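Local coordinates for protein aminoacyl-tRNA synthetase (Cryptosporidium parvum, PDB 5F9Z) that probably ligates proline to its cognate tRNA using ATP, as a class II prolyl-tRNA synthetase, and is captured here with halofuginone and an ATP analogue, at residues 44-49 with 158-163; 104-109 with 118-123. All coordinates share one frame; numbering follows the deposited sequence.

How the contacts relate
From the N terminus, the chain first passes through helix 26-36 and strand 40-42 to reach 44-49, whose partner 158-163 follows more than a hundred residues later, between strands 144-153 and 168-178. Contact 1 thus closes a long loop that contains helix 53-71, the strands around 76-85 and the whole of contact 2. Contact 2 is far more local: 104-109 and 118-123 join the two strands of one beta hairpin, 105-109 and 112-120, with eight residues between the segments. The two do not touch, with nearest atoms about 10 Å apart and centres about 19 Å apart. Contact 1 ties an N-terminal turn to the loop beside the nucleotide, and contact 2 leads from a peripheral sheet to the halofuginone pocket.

Contact 1 of 2, residues 44-49 with 158-163; sequences DISGCY and KHPTPF
Tyr-49 meets Pro-160 and Pro-162 where a type II beta turn, Ile-45 to Cys-48, packs against the loop between strands 144-153 and 168-178, the motif 2 loop of the class II synthetase fold. Its CG stands anti to the carbonyl carbon (chi1 -50°), which carries the ring across to that loop. Pro-162 lies over one face of the phenol in a CH-pi contact, its CG 4.0 Å from the ring centroid and displaced toward the CE1 rim. Pro-160 comes instead at the edge, crossing the tyrosine at about a right angle, with its CB 3.4 Å from Tyr-49 OH. The same proline rests on the turn, where its CB lies 3.6 Å from Gly-47 CA. No hydrogen bond joins the segments, so the fit is one of shape. Tyr-30 of helix 26-36 bonds to Pro-162 O, and the neighbouring Phe-163 touches the bound ATP analogue. Within 158-163, His-159 ND1 donates to Pro-160 O at 2.7 Å, the acceptor lying in the imidazole plane but the donor standing 36° out of the carbonyl plane.

Contact 2 of 2, residues 104-109 with 118-123; sequences AWVTKS and IAIRPT. With HFG (7-bromo-6-chloro-3-{3-[(2R,3S)-3-hydroxypiperidin-2-yl]-2-oxopropyl}quinazolin-4(3H)-one), chain E.
Trp-105 folds its indole over the adjoining strand and lays the six-membered ring on the methyl of Ala-119, its non-hydrogen-bonded partner. In this CH-pi contact Ala-119 CB lies 3.7 Å from the ring centroid, over the face, while Ile-118 N lies in plane at the edge. The indole is placed there by CG standing anti to the carbonyl carbon (chi1 -70°). Behind it the backbones form an antiparallel hairpin: Val-106 and Ile-118 exchange two hydrogen bonds, and Ile-120 N reaches Ala-104 O at 2.7 Å in an almost straight bond (176°). A water bridges Ala-104 N and Ile-120 O, continuing the pairing past the last direct bond. Val-106 CG2 packs 4.0 Å from Ile-120 CG1, the two side chains crossing at about a right angle. Past the strand, Pro-122 and Thr-123 line the halofuginone pocket, where Pro-122 CG lies 3.6 Å from the inhibitor's chlorine, CL1. Thr-123 OG1, anti to the backbone N, accepts a bond of 3.1 Å from the piperidine N1', and is also bonded to Glu-125, which should help to fix its position. Strand 105-109 forms one margin of a three-stranded antiparallel sheet; strand 112-120 lies in the middle, beside strand 83-85, while Ala-104 and Ile-120 both pack on Val-153 of strand 144-153.

Contact 1 of 2, residues 44-49 with 158-163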
ATOM      1  N   ASP A  44     -13.571  -7.669 -18.055  1.00 39.61           N
ATOM      2  CA  ASP A  44     -13.809  -8.971 -18.669  1.00 41.49           C
ATOM      3  C   ASP A  44     -12.529  -9.766 -18.894  1.00 42.93           C
ATOM      4  O   ASP A  44     -12.600 -10.894 -19.392  1.00 45.18           O
ATOM      5  CB  ASP A  44     -14.565  -8.796 -19.989  1.00 44.60           C
ATOM      6  CG  ASP A  44     -13.839  -7.892 -20.966  1.00 45.61           C
ATOM      7  OD1 ASP A  44     -12.781  -7.336 -20.603  1.00 44.20           O
ATOM      8  OD2 ASP A  44     -14.342  -7.722 -22.096  1.00 47.76           O
ATOM      9  N   ILE A  45     -11.372  -9.209 -18.549  1.00 41.93           N
ATOM     10  CA  ILE A  45     -10.099  -9.919 -18.589  1.00 43.52           C
ATOM     11  C   ILE A  45      -9.663 -10.145 -17.148  1.00 40.59           C
ATOM     12  O   ILE A  45      -9.469  -9.184 -16.394  1.00 37.48           O
ATOM     13  CB  ILE A  45      -9.040  -9.143 -19.384  1.00 46.24           C
ATOM     14  CG1 ILE A  45      -9.495  -8.980 -20.836  1.00 36.03           C
ATOM     15  CG2 ILE A  45      -7.695  -9.848 -19.312  1.00 34.81           C
ATOM     16  CD1 ILE A  45      -8.551  -8.178 -21.690  1.00 41.59           C
ATOM     17  N   SER A  46      -9.521 -11.414 -16.770  1.00 42.47           N
ATOM     18  CA  SER A  46      -9.275 -11.770 -15.378  1.00 41.36           C
ATOM     19  C   SER A  46      -8.001 -11.116 -14.860  1.00 39.22           C
ATOM     20  O   SER A  46      -7.005 -10.999 -15.578  1.00 41.11           O
ATOM     21  CB  SER A  46      -9.183 -13.290 -15.233  1.00 43.93           C
ATOM     22  OG  SER A  46      -8.981 -13.665 -13.882  1.00 45.98           O
ATOM     23  N   GLY A  47      -8.042 -10.681 -13.603  1.00 36.05           N
ATOM     24  CA  GLY A  47      -6.903 -10.050 -12.975  1.00 34.50           C
ATOM     25  C   GLY A  47      -6.743  -8.572 -13.255  1.00 33.12           C
ATOM     26  O   GLY A  47      -5.850  -7.945 -12.674  1.00 31.87           O
ATOM     27  N   CYS A  48      -7.568  -7.997 -14.123  1.00 33.12           N
ATOM     28  CA  CYS A  48      -7.509  -6.580 -14.445  1.00 30.13           C
ATOM     29  C   CYS A  48      -8.744  -5.879 -13.899  1.00 28.48           C
ATOM     30  O   CYS A  48      -9.850  -6.428 -13.936  1.00 30.21           O
ATOM     31  CB  CYS A  48      -7.401  -6.364 -15.955  1.00 29.86           C
ATOM     32  SG  CYS A  48      -5.912  -7.079 -16.686  1.00 31.40           S
ATOM     33  N   TYR A  49      -8.550  -4.668 -13.383  1.00 25.74           N
ATOM     34  CA  TYR A  49      -9.620  -3.919 -12.743  1.00 24.32           C
ATOM     35  C   TYR A  49      -9.502  -2.452 -13.118  1.00 23.96           C
ATOM     36  O   TYR A  49      -8.402  -1.893 -13.136  1.00 23.53           O
ATOM     37  CB  TYR A  49      -9.577  -4.085 -11.217  1.00 23.68           C
ATOM     38  CG  TYR A  49      -9.480  -5.528 -10.773  1.00 25.80           C
ATOM     39  CD1 TYR A  49     -10.621  -6.297 -10.585  1.00 26.90           C
ATOM     40  CD2 TYR A  49      -8.245  -6.125 -10.553  1.00 25.94           C
ATOM     41  CE1 TYR A  49     -10.535  -7.618 -10.185  1.00 27.30           C
ATOM     42  CE2 TYR A  49      -8.150  -7.444 -10.154  1.00 27.74           C
ATOM     43  CZ  TYR A  49      -9.297  -8.186  -9.972  1.00 28.39           C
ATOM     44  OH  TYR A  49      -9.205  -9.500  -9.574  1.00 30.04           O
ATOM     45  N   LYS A 158      -1.804 -17.151  -9.100  1.00 43.18           N
ATOM     46  CA  LYS A 158      -2.677 -17.173  -7.940  1.00 44.93           C
ATOM     47  C   LYS A 158      -3.942 -16.359  -8.206  1.00 45.09           C
ATOM     48  O   LYS A 158      -4.005 -15.542  -9.130  1.00 44.43           O
ATOM     49  CB  LYS A 158      -1.943 -16.640  -6.708  1.00 45.54           C
ATOM     50  CG  LYS A 158      -0.698 -17.443  -6.353  1.00 47.41           C
ATOM     51  CD  LYS A 158      -0.213 -17.166  -4.937  1.00 47.93           C
ATOM     52  CE  LYS A 158       0.428 -15.795  -4.812  1.00 47.64           C
ATOM     53  NZ  LYS A 158       1.038 -15.604  -3.466  1.00 48.33           N
ATOM     54  N   HIS A 159      -4.959 -16.608  -7.387  1.00 45.56           N
ATOM     55  CA  HIS A 159      -6.236 -15.926  -7.545  1.00 45.96           C
ATOM     56  C   HIS A 159      -6.032 -14.418  -7.446  1.00 40.53           C
ATOM     57  O   HIS A 159      -5.437 -13.940  -6.469  1.00 39.43           O
ATOM     58  CB  HIS A 159      -7.229 -16.396  -6.480  1.00 50.88           C
ATOM     59  CG  HIS A 159      -8.636 -15.934  -6.712  1.00 55.65           C
ATOM     60  ND1 HIS A 159      -8.970 -14.605  -6.868  1.00 55.58           N
ATOM     61  CD2 HIS A 159      -9.797 -16.626  -6.799  1.00 58.50           C
ATOM     62  CE1 HIS A 159     -10.275 -14.499  -7.051  1.00 56.69           C
ATOM     63  NE2 HIS A 159     -10.800 -15.711  -7.012  1.00 58.17           N
ATOM     64  N   PRO A 160      -6.495 -13.641  -8.422  1.00 38.08           N
ATOM     65  CA  PRO A 160      -6.291 -12.191  -8.362  1.00 35.73           C
ATOM     66  C   PRO A 160      -7.182 -11.543  -7.317  1.00 34.78           C
ATOM     67  O   PRO A 160      -8.328 -11.950  -7.104  1.00 35.82           O
ATOM     68  CB  PRO A 160      -6.655 -11.723  -9.775  1.00 35.50           C
ATOM     69  CG  PRO A 160      -7.632 -12.743 -10.255  1.00 38.62           C
ATOM     70  CD  PRO A 160      -7.188 -14.053  -9.657  1.00 38.94           C
ATOM     71  N   THR A 161      -6.635 -10.527  -6.654  1.00 32.73           N
ATOM     72  CA  THR A 161      -7.372  -9.712  -5.703  1.00 31.87           C
ATOM     73  C   THR A 161      -7.227  -8.260  -6.140  1.00 31.79           C
ATOM     74  O   THR A 161      -6.112  -7.831  -6.485  1.00 31.62           O
ATOM     75  CB  THR A 161      -6.849  -9.903  -4.271  1.00 31.47           C
ATOM     76  OG1 THR A 161      -6.914 -11.289  -3.915  1.00 33.10           O
ATOM     77  CG2 THR A 161      -7.677  -9.094  -3.281  1.00 31.15           C
ATOM     78  N   PRO A 162      -8.312  -7.489  -6.175  1.00 31.08           N
ATOM     79  CA  PRO A 162      -8.200  -6.074  -6.552  1.00 27.89           C
ATOM     80  C   PRO A 162      -7.153  -5.355  -5.713  1.00 25.55           C
ATOM     81  O   PRO A 162      -7.078  -5.534  -4.494  1.00 25.83           O
ATOM     82  CB  PRO A 162      -9.609  -5.533  -6.293  1.00 27.69           C
ATOM     83  CG  PRO A 162     -10.493  -6.720  -6.501  1.00 31.19           C
ATOM     84  CD  PRO A 162      -9.714  -7.905  -5.992  1.00 31.90           C
ATOM     85  N   PHE A 163      -6.323  -4.558  -6.391  1.00 23.02           N
ATOM     86  CA  PHE A 163      -5.185  -3.856  -5.804  1.00 21.39           C
ATOM     87  C   PHE A 163      -4.105  -4.816  -5.314  1.00 22.05           C
ATOM     88  O   PHE A 163      -2.946  -4.709  -5.729  1.00 20.82           O
ATOM     89  CB  PHE A 163      -5.629  -2.945  -4.654  1.00 21.01           C
ATOM     90  CG  PHE A 163      -6.638  -1.909  -5.054  1.00 22.11           C
ATOM     91  CD1 PHE A 163      -6.265  -0.820  -5.825  1.00 22.42           C
ATOM     92  CD2 PHE A 163      -7.956  -2.012  -4.643  1.00 21.71           C
ATOM     93  CE1 PHE A 163      -7.190   0.139  -6.188  1.00 21.79           C
ATOM     94  CE2 PHE A 163      -8.885  -1.055  -5.000  1.00 22.59           C
ATOM     95  CZ  PHE A 163      -8.501   0.022  -5.774  1.00 21.99           C
TER

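Contact 2 of 2, residues 104-109 with 118-123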
ATOM      1  N   ALA A 104       3.895 -11.895 -20.270  1.00 33.59           N
ATOM      2  CA  ALA A 104       2.938 -11.650 -21.341  1.00 33.64           C
ATOM      3  C   ALA A 104       3.710 -11.381 -22.627  1.00 34.34           C
ATOM      4  O   ALA A 104       4.519 -10.449 -22.686  1.00 35.55           O
ATOM      5  CB  ALA A 104       2.024 -10.476 -20.999  1.00 31.54           C
ATOM      6  N   TRP A 105       3.462 -12.192 -23.651  1.00 34.33           N
ATOM      7  CA  TRP A 105       4.215 -12.140 -24.896  1.00 35.42           C
ATOM      8  C   TRP A 105       3.348 -11.588 -26.019  1.00 36.40           C
ATOM      9  O   TRP A 105       2.235 -12.073 -26.248  1.00 36.69           O
ATOM     10  CB  TRP A 105       4.736 -13.527 -25.279  1.00 37.51           C
ATOM     11  CG  TRP A 105       5.824 -14.028 -24.385  1.00 39.08           C
ATOM     12  CD1 TRP A 105       5.687 -14.868 -23.319  1.00 40.32           C
ATOM     13  CD2 TRP A 105       7.219 -13.720 -24.478  1.00 38.25           C
ATOM     14  NE1 TRP A 105       6.912 -15.105 -22.742  1.00 40.38           N
ATOM     15  CE2 TRP A 105       7.869 -14.411 -23.435  1.00 38.90           C
ATOM     16  CE3 TRP A 105       7.983 -12.929 -25.341  1.00 37.44           C
ATOM     17  CZ2 TRP A 105       9.245 -14.333 -23.231  1.00 38.50           C
ATOM     18  CZ3 TRP A 105       9.348 -12.854 -25.139  1.00 38.13           C
ATOM     19  CH2 TRP A 105       9.965 -13.550 -24.091  1.00 38.65           C
ATOM     20  N   VAL A 106       3.867 -10.581 -26.718  1.00 35.09           N
ATOM     21  CA  VAL A 106       3.261 -10.104 -27.956  1.00 34.48           C
ATOM     22  C   VAL A 106       3.788 -10.983 -29.086  1.00 37.43           C
ATOM     23  O   VAL A 106       4.979 -10.951 -29.405  1.00 39.61           O
ATOM     24  CB  VAL A 106       3.575  -8.625 -28.208  1.00 32.11           C
ATOM     25  CG1 VAL A 106       3.018  -8.185 -29.554  1.00 32.73           C
ATOM     26  CG2 VAL A 106       3.015  -7.764 -27.086  1.00 29.52           C
ATOM     27  N   THR A 107       2.905 -11.777 -29.689  1.00 37.73           N
ATOM     28  CA  THR A 107       3.301 -12.744 -30.702  1.00 39.09           C
ATOM     29  C   THR A 107       2.807 -12.394 -32.098  1.00 39.04           C
ATOM     30  O   THR A 107       3.120 -13.118 -33.048  1.00 39.39           O
ATOM     31  CB  THR A 107       2.803 -14.143 -30.324  1.00 41.44           C
ATOM     32  OG1 THR A 107       1.370 -14.155 -30.313  1.00 42.61           O
ATOM     33  CG2 THR A 107       3.318 -14.539 -28.947  1.00 40.97           C
ATOM     34  N   LYS A 108       2.049 -11.311 -32.254  1.00 38.27           N
ATOM     35  CA  LYS A 108       1.527 -10.962 -33.567  1.00 39.23           C
ATOM     36  C   LYS A 108       1.200  -9.478 -33.610  1.00 38.98           C
ATOM     37  O   LYS A 108       0.809  -8.882 -32.604  1.00 37.97           O
ATOM     38  CB  LYS A 108       0.281 -11.788 -33.913  1.00 39.54           C
ATOM     39  N   SER A 109       1.377  -8.892 -34.793  1.00 40.28           N
ATOM     40  CA  SER A 109       0.946  -7.530 -35.089  1.00 39.86           C
ATOM     41  C   SER A 109      -0.065  -7.617 -36.225  1.00 42.82           C
ATOM     42  O   SER A 109       0.298  -7.946 -37.359  1.00 44.52           O
ATOM     43  CB  SER A 109       2.128  -6.638 -35.464  1.00 32.83           C
ATOM     44  OG  SER A 109       2.734  -7.078 -36.666  1.00 34.26           O
ATOM     45  N   ILE A 118       7.798 -10.660 -28.549  1.00 36.89           N
ATOM     46  CA  ILE A 118       8.296  -9.574 -27.713  1.00 35.48           C
ATOM     47  C   ILE A 118       7.552  -9.606 -26.386  1.00 35.50           C
ATOM     48  O   ILE A 118       6.320  -9.722 -26.359  1.00 36.24           O
ATOM     49  CB  ILE A 118       8.132  -8.214 -28.412  1.00 34.88           C
ATOM     50  CG1 ILE A 118       8.927  -8.194 -29.719  1.00 38.28           C
ATOM     51  CG2 ILE A 118       8.577  -7.088 -27.500  1.00 32.64           C
ATOM     52  CD1 ILE A 118       8.761  -6.919 -30.519  1.00 39.65           C
ATOM     53  N   ALA A 119       8.297  -9.497 -25.291  1.00 33.55           N
ATOM     54  CA  ALA A 119       7.732  -9.599 -23.954  1.00 34.08           C
ATOM     55  C   ALA A 119       7.234  -8.247 -23.465  1.00 34.19           C
ATOM     56  O   ALA A 119       7.869  -7.213 -23.697  1.00 34.90           O
ATOM     57  CB  ALA A 119       8.770 -10.148 -22.974  1.00 32.84           C
ATOM     58  N   ILE A 120       6.088  -8.261 -22.791  1.00 32.67           N
ATOM     59  CA  ILE A 120       5.619  -7.085 -22.068  1.00 31.00           C
ATOM     60  C   ILE A 120       6.357  -7.015 -20.738  1.00 31.99           C
ATOM     61  O   ILE A 120       6.480  -8.020 -20.030  1.00 32.07           O
ATOM     62  CB  ILE A 120       4.098  -7.134 -21.860  1.00 29.12           C
ATOM     63  CG1 ILE A 120       3.367  -7.089 -23.202  1.00 29.63           C
ATOM     64  CG2 ILE A 120       3.643  -5.979 -20.983  1.00 27.53           C
ATOM     65  CD1 ILE A 120       1.865  -7.003 -23.064  1.00 28.90           C
ATOM     66  N   ARG A 121       6.848  -5.825 -20.402  1.00 31.78           N
ATOM     67  CA  ARG A 121       7.655  -5.545 -19.222  1.00 32.36           C
ATOM     68  C   ARG A 121       7.023  -6.066 -17.934  1.00 31.27           C
ATOM     69  O   ARG A 121       5.964  -5.577 -17.520  1.00 31.28           O
ATOM     70  CB  ARG A 121       7.888  -4.036 -19.130  1.00 33.38           C
ATOM     71  CG  ARG A 121       8.310  -3.514 -17.775  1.00 35.56           C
ATOM     72  CD  ARG A 121       8.290  -1.996 -17.780  1.00 37.17           C
ATOM     73  NE  ARG A 121       6.970  -1.470 -18.120  1.00 39.10           N
ATOM     74  CZ  ARG A 121       6.753  -0.258 -18.622  1.00 40.86           C
ATOM     75  NH1 ARG A 121       7.772   0.559 -18.857  1.00 39.92           N
ATOM     76  NH2 ARG A 121       5.517   0.135 -18.899  1.00 42.14           N
ATOM     77  N   PRO A 122       7.626  -7.070 -17.289  1.00 30.20           N
ATOM     78  CA  PRO A 122       7.227  -7.433 -15.925  1.00 29.41           C
ATOM     79  C   PRO A 122       8.034  -6.708 -14.866  1.00 26.93           C
ATOM     80  O   PRO A 122       7.643  -6.718 -13.689  1.00 26.08           O
ATOM     81  CB  PRO A 122       7.515  -8.939 -15.890  1.00 31.25           C
ATOM     82  CG  PRO A 122       8.742  -9.068 -16.748  1.00 31.50           C
ATOM     83  CD  PRO A 122       8.640  -7.998 -17.823  1.00 31.82           C
ATOM     84  N   THR A 123       9.147  -6.099 -15.274  1.00 25.87           N
ATOM     85  CA  THR A 123      10.051  -5.315 -14.445  1.00 25.09           C
ATOM     86  C   THR A 123      11.186  -4.869 -15.358  1.00 24.46           C
ATOM     87  O   THR A 123      11.422  -5.495 -16.397  1.00 25.22           O
ATOM     88  CB  THR A 123      10.572  -6.119 -13.254  1.00 26.67           C
ATOM     89  OG1 THR A 123      11.470  -5.309 -12.487  1.00 27.89           O
ATOM     90  CG2 THR A 123      11.284  -7.373 -13.738  1.00 26.10           C
TER
HETATM   91  O4' HFG E 702      10.850  -7.186  -9.767  1.00 34.77           O
HETATM   92  C21 HFG E 702      11.502  -7.730  -8.924  1.00 34.31           C
HETATM   93  C3' HFG E 702      12.564  -6.945  -8.121  1.00 33.19           C
HETATM   94  C2' HFG E 702      12.381  -5.428  -8.197  1.00 30.75           C
HETATM   95  N1' HFG E 702      12.414  -4.988  -9.527  1.00 29.62           N
HETATM   96  C6' HFG E 702      11.799  -3.702  -9.670  1.00 30.42           C
HETATM   97  C5' HFG E 702      11.679  -2.958  -8.337  1.00 30.70           C
HETATM   98  C4' HFG E 702      10.884  -3.677  -7.385  1.00 29.63           C
HETATM   99  C39 HFG E 702      11.038  -5.072  -7.523  1.00 30.25           C
HETATM  100  O7' HFG E 702      11.004  -5.734  -6.154  1.00 30.95           O
HETATM  101  C1' HFG E 702      11.267  -9.327  -8.605  1.00 34.29           C
HETATM  102  N3  HFG E 702      10.486  -9.967  -9.747  1.00 34.63           N
HETATM  103  C4  HFG E 702      11.091 -10.134 -10.985  1.00 36.81           C
HETATM  104  O11 HFG E 702      12.255  -9.770 -11.163  1.00 37.67           O
HETATM  105  C10 HFG E 702      10.393 -10.708 -12.007  1.00 38.27           C
HETATM  106  C5  HFG E 702      10.988 -10.902 -13.306  1.00 39.94           C
HETATM  107  C2  HFG E 702       9.245 -10.359  -9.556  1.00 34.54           C
HETATM  108  N1  HFG E 702       8.525 -10.924 -10.537  1.00 35.65           N
HETATM  109  C9  HFG E 702       9.091 -11.105 -11.768  1.00 38.22           C
HETATM  110  C8  HFG E 702       8.341 -11.698 -12.796  1.00 41.16           C
HETATM  111  C7  HFG E 702       8.930 -11.884 -14.071  1.00 45.97           C
HETATM  112 BR1  HFG E 702       7.879 -12.709 -15.500  1.00 55.64          BR
HETATM  113  C6  HFG E 702      10.252 -11.482 -14.313  1.00 42.82           C
HETATM  114 CL1  HFG E 702      10.978 -11.718 -15.902  1.00 43.53          CL
HETATM  115  O   HOH W   1       4.630  -9.809 -18.873  1.00 23.29           O